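Cell division control protein 4 (Saccharomyces cerevisiae, PDB 3V7D) recognises phosphorylated target proteins such as the CDK inhibitor SIC1 for an SCF ubiquitin ligase, using a WD-repeat beta-propeller joined to an F-box. Local coordinates at residues Cys194-His202 against Pro250-Tyr261. The protein carries 1 engineered substitution. Numbering follows the deposited sequence.
Sequences CCTHVFEGH and PLVFHTPEENPY. Unlike the reference sequence in segment 194-202: E200 (reference Lys).
L251 N donates to T196 O (2.8 Å), pairing strand 251-253 in parallel with 194-199, the fourth and otherwise outermost strand of a WD40 propeller blade. Between strands 229-233 and 262-266 of the next blade, the chain lays an extra edge strand on the blade before it, an example of widening by insertion. The contact's tight side is an aromatic cluster of H197, F199, F253 and Y261. F199, with CG beside its backbone N (chi1 -63°), pushes CZ against Y261 CB at 3.6 Å, while F253 CD1 meets the ring edge in plane, 3.7 Å from F199 CE1, and N259 ND2 comes obliquely to F199 CD1 at 3.4 Å. W232 of the neighbouring blade meets the same ring. H197 turns its edge toward the face of Y261, planes 87° apart. Cut back to an alanine, F199 would probably leave a gap between F253 and Y261 and deprive the N259 amide of its ring neighbour. The other side is looser: V198 CB and V252 CG1 stand 4.4 Å apart, and E200, a lysine in the reference sequence, runs alongside exposed H254, its OE2 3.5 Å from ND1. Just before strand 262-266 an Asx turn forms, Y261 N donating to N259 OD1 at 2.8 Å.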
loop_
_atom_site.group_PDB
_atom_site.type_symbol
_atom_site.label_atom_id
_atom_site.label_comp_id
_atom_site.label_asym_id
_atom_site.label_seq_id
_atom_site.Cartn_x
_atom_site.Cartn_y
_atom_site.Cartn_z
ATOM N N CYS B 194 12.204 23.490 -20.008
ATOM C CA CYS B 194 11.347 24.282 -20.882
ATOM C C CYS B 194 10.026 23.600 -21.201
ATOM O O CYS B 194 9.838 22.415 -20.928
ATOM C CB CYS B 194 12.072 24.602 -22.192
ATOM S SG CYS B 194 12.249 23.179 -23.302
ATOM N N CYS B 195 9.114 24.368 -21.785
ATOM C CA CYS B 195 7.881 23.820 -22.328
ATOM C C CYS B 195 8.151 23.273 -23.726
ATOM O O CYS B 195 8.801 23.931 -24.539
ATOM C CB CYS B 195 6.803 24.899 -22.394
ATOM S SG CYS B 195 5.254 24.339 -23.131
ATOM N N THR B 196 7.661 22.070 -24.007
ATOM C CA THR B 196 7.874 21.468 -25.320
ATOM C C THR B 196 6.644 21.574 -26.219
ATOM O O THR B 196 6.767 21.649 -27.442
ATOM C CB THR B 196 8.316 19.992 -25.217
ATOM O OG1 THR B 196 7.374 19.259 -24.424
ATOM C CG2 THR B 196 9.696 19.890 -24.589
ATOM N N HIS B 197 5.461 21.580 -25.614
ATOM C CA HIS B 197 4.215 21.652 -26.376
ATOM C C HIS B 197 3.170 22.525 -25.687
ATOM O O HIS B 197 2.997 22.460 -24.470
ATOM C CB HIS B 197 3.630 20.249 -26.593
ATOM C CG HIS B 197 4.563 19.298 -27.278
ATOM N ND1 HIS B 197 5.633 18.710 -26.636
ATOM C CD2 HIS B 197 4.582 18.824 -28.547
ATOM C CE1 HIS B 197 6.274 17.923 -27.481
ATOM N NE2 HIS B 197 5.655 17.973 -28.647
ATOM N N VAL B 198 2.475 23.339 -26.475
ATOM C CA VAL B 198 1.316 24.075 -25.983
ATOM C C VAL B 198 0.083 23.685 -26.793
ATOM O O VAL B 198 -0.016 24.009 -27.976
ATOM C CB VAL B 198 1.519 25.595 -26.075
ATOM C CG1 VAL B 198 0.290 26.323 -25.551
ATOM C CG2 VAL B 198 2.763 26.017 -25.309
ATOM N N PHE B 199 -0.851 22.983 -26.156
ATOM C CA PHE B 199 -2.068 22.539 -26.830
ATOM C C PHE B 199 -3.244 23.463 -26.530
ATOM O O PHE B 199 -3.689 23.569 -25.385
ATOM C CB PHE B 199 -2.436 21.110 -26.420
ATOM C CG PHE B 199 -1.412 20.078 -26.803
ATOM C CD1 PHE B 199 -0.480 20.334 -27.795
ATOM C CD2 PHE B 199 -1.388 18.846 -26.166
ATOM C CE1 PHE B 199 0.459 19.382 -28.145
ATOM C CE2 PHE B 199 -0.452 17.890 -26.510
ATOM C CZ PHE B 199 0.473 18.158 -27.503
ATOM N N GLU B 200 -3.746 24.131 -27.563
ATOM C CA GLU B 200 -4.928 24.965 -27.413
ATOM C C GLU B 200 -6.143 24.205 -27.928
ATOM O O GLU B 200 -6.005 23.234 -28.673
ATOM C CB GLU B 200 -4.754 26.298 -28.149
ATOM C CG GLU B 200 -3.569 27.122 -27.652
ATOM C CD GLU B 200 -3.492 28.503 -28.281
ATOM O OE1 GLU B 200 -4.487 28.940 -28.896
ATOM O OE2 GLU B 200 -2.433 29.154 -28.158
ATOM N N GLY B 201 -7.330 24.637 -27.522
ATOM C CA GLY B 201 -8.550 23.966 -27.927
ATOM C C GLY B 201 -9.686 24.206 -26.954
ATOM O O GLY B 201 -10.816 24.473 -27.365
ATOM N N HIS B 202 -9.388 24.101 -25.661
ATOM C CA HIS B 202 -10.371 24.396 -24.626
ATOM C C HIS B 202 -10.829 25.846 -24.729
ATOM O O HIS B 202 -10.032 26.742 -25.006
ATOM C CB HIS B 202 -9.799 24.125 -23.231
ATOM C CG HIS B 202 -9.863 22.686 -22.819
ATOM N ND1 HIS B 202 -11.052 22.006 -22.673
ATOM C CD2 HIS B 202 -8.884 21.801 -22.513
ATOM C CE1 HIS B 202 -10.804 20.764 -22.299
ATOM N NE2 HIS B 202 -9.497 20.614 -22.194
ATOM N N PRO B 250 8.607 26.375 -27.432
ATOM C CA PRO B 250 7.627 25.285 -27.447
ATOM C C PRO B 250 6.953 25.102 -28.804
ATOM O O PRO B 250 6.770 26.066 -29.550
ATOM C CB PRO B 250 6.593 25.753 -26.425
ATOM C CG PRO B 250 6.604 27.237 -26.567
ATOM C CD PRO B 250 8.038 27.613 -26.870
ATOM N N LEU B 251 6.591 23.861 -29.114
ATOM C CA LEU B 251 5.779 23.572 -30.286
ATOM C C LEU B 251 4.347 23.981 -29.989
ATOM O O LEU B 251 3.642 23.301 -29.242
ATOM C CB LEU B 251 5.831 22.083 -30.624
ATOM C CG LEU B 251 6.921 21.594 -31.579
ATOM C CD1 LEU B 251 8.310 21.880 -31.034
ATOM C CD2 LEU B 251 6.748 20.108 -31.858
ATOM N N VAL B 252 3.920 25.099 -30.562
ATOM C CA VAL B 252 2.583 25.618 -30.305
ATOM C C VAL B 252 1.581 25.101 -31.337
ATOM O O VAL B 252 1.847 25.124 -32.538
ATOM C CB VAL B 252 2.579 27.160 -30.300
ATOM C CG1 VAL B 252 1.213 27.691 -29.887
ATOM C CG2 VAL B 252 3.668 27.692 -29.371
ATOM N N PHE B 253 0.432 24.629 -30.857
ATOM C CA PHE B 253 -0.631 24.140 -31.733
ATOM C C PHE B 253 -1.925 24.910 -31.499
ATOM O O PHE B 253 -2.707 24.573 -30.610
ATOM C CB PHE B 253 -0.866 22.645 -31.515
ATOM C CG PHE B 253 0.301 21.788 -31.902
ATOM C CD1 PHE B 253 1.342 21.569 -31.015
ATOM C CD2 PHE B 253 0.361 21.204 -33.156
ATOM C CE1 PHE B 253 2.421 20.782 -31.369
ATOM C CE2 PHE B 253 1.438 20.415 -33.516
ATOM C CZ PHE B 253 2.468 20.203 -32.618
ATOM N N HIS B 254 -2.144 25.936 -32.314
ATOM C CA HIS B 254 -3.287 26.829 -32.156
ATOM C C HIS B 254 -4.617 26.177 -32.521
ATOM O O HIS B 254 -5.671 26.626 -32.068
ATOM C CB HIS B 254 -3.093 28.100 -32.994
ATOM C CG HIS B 254 -1.875 28.891 -32.627
ATOM N ND1 HIS B 254 -1.856 29.790 -31.581
ATOM C CD2 HIS B 254 -0.634 28.924 -33.170
ATOM C CE1 HIS B 254 -0.658 30.337 -31.492
ATOM N NE2 HIS B 254 0.104 29.828 -32.446
ATOM N N THR B 255 -4.578 25.125 -33.336
ATOM C CA THR B 255 -5.816 24.513 -33.821
ATOM C C THR B 255 -5.792 22.986 -33.739
ATOM O O THR B 255 -4.953 22.341 -34.365
ATOM C CB THR B 255 -6.143 24.958 -35.267
ATOM O OG1 THR B 255 -6.221 26.388 -35.327
ATOM C CG2 THR B 255 -7.466 24.378 -35.708
ATOM N N PRO B 256 -6.721 22.410 -32.957
ATOM C CA PRO B 256 -6.842 20.975 -32.659
ATOM C C PRO B 256 -6.823 20.066 -33.885
ATOM O O PRO B 256 -6.119 19.058 -33.879
ATOM C CB PRO B 256 -8.205 20.884 -31.973
ATOM C CG PRO B 256 -8.370 22.200 -31.319
ATOM C CD PRO B 256 -7.743 23.198 -32.246
ATOM N N GLU B 257 -7.593 20.408 -34.914
ATOM C CA GLU B 257 -7.648 19.593 -36.127
ATOM C C GLU B 257 -6.292 19.498 -36.817
ATOM O O GLU B 257 -6.000 18.525 -37.512
ATOM C CB GLU B 257 -8.700 20.135 -37.093
ATOM C CG GLU B 257 -10.114 19.906 -36.613
ATOM C CD GLU B 257 -10.383 18.443 -36.309
ATOM O OE1 GLU B 257 -10.053 17.590 -37.160
ATOM O OE2 GLU B 257 -10.913 18.147 -35.216
ATOM N N GLU B 258 -5.463 20.512 -36.610
ATOM C CA GLU B 258 -4.139 20.551 -37.200
ATOM C C GLU B 258 -3.095 20.200 -36.145
ATOM O O GLU B 258 -1.914 20.516 -36.285
ATOM C CB GLU B 258 -3.888 21.928 -37.810
ATOM C CG GLU B 258 -4.911 22.284 -38.894
ATOM C CD GLU B 258 -4.912 23.756 -39.267
ATOM O OE1 GLU B 258 -3.830 24.380 -39.266
ATOM O OE2 GLU B 258 -6.005 24.286 -39.563
ATOM N N ASN B 259 -3.557 19.543 -35.086
ATOM C CA ASN B 259 -2.700 19.049 -34.016
ATOM C C ASN B 259 -2.679 17.526 -34.060
ATOM O O ASN B 259 -3.669 16.880 -33.716
ATOM C CB ASN B 259 -3.236 19.530 -32.665
ATOM C CG ASN B 259 -2.336 19.158 -31.499
ATOM O OD1 ASN B 259 -1.448 18.313 -31.614
ATOM N ND2 ASN B 259 -2.578 19.789 -30.356
ATOM N N PRO B 260 -1.546 16.941 -34.478
ATOM C CA PRO B 260 -1.440 15.483 -34.610
ATOM C C PRO B 260 -1.496 14.771 -33.258
ATOM O O PRO B 260 -1.622 13.547 -33.212
ATOM C CB PRO B 260 -0.073 15.287 -35.269
ATOM C CG PRO B 260 0.701 16.502 -34.900
ATOM C CD PRO B 260 -0.290 17.624 -34.829
ATOM N N TYR B 261 -1.408 15.532 -32.173
ATOM C CA TYR B 261 -1.513 14.961 -30.837
ATOM C C TYR B 261 -2.933 15.089 -30.299
ATOM O O TYR B 261 -3.232 14.626 -29.202
ATOM C CB TYR B 261 -0.518 15.622 -29.880
ATOM C CG TYR B 261 0.919 15.509 -30.325
ATOM C CD1 TYR B 261 1.578 14.286 -30.308
ATOM C CD2 TYR B 261 1.623 16.625 -30.759
ATOM C CE1 TYR B 261 2.898 14.177 -30.715
ATOM C CE2 TYR B 261 2.942 16.527 -31.168
ATOM C CZ TYR B 261 3.574 15.301 -31.144
ATOM O OH TYR B 261 4.885 15.200 -31.550
#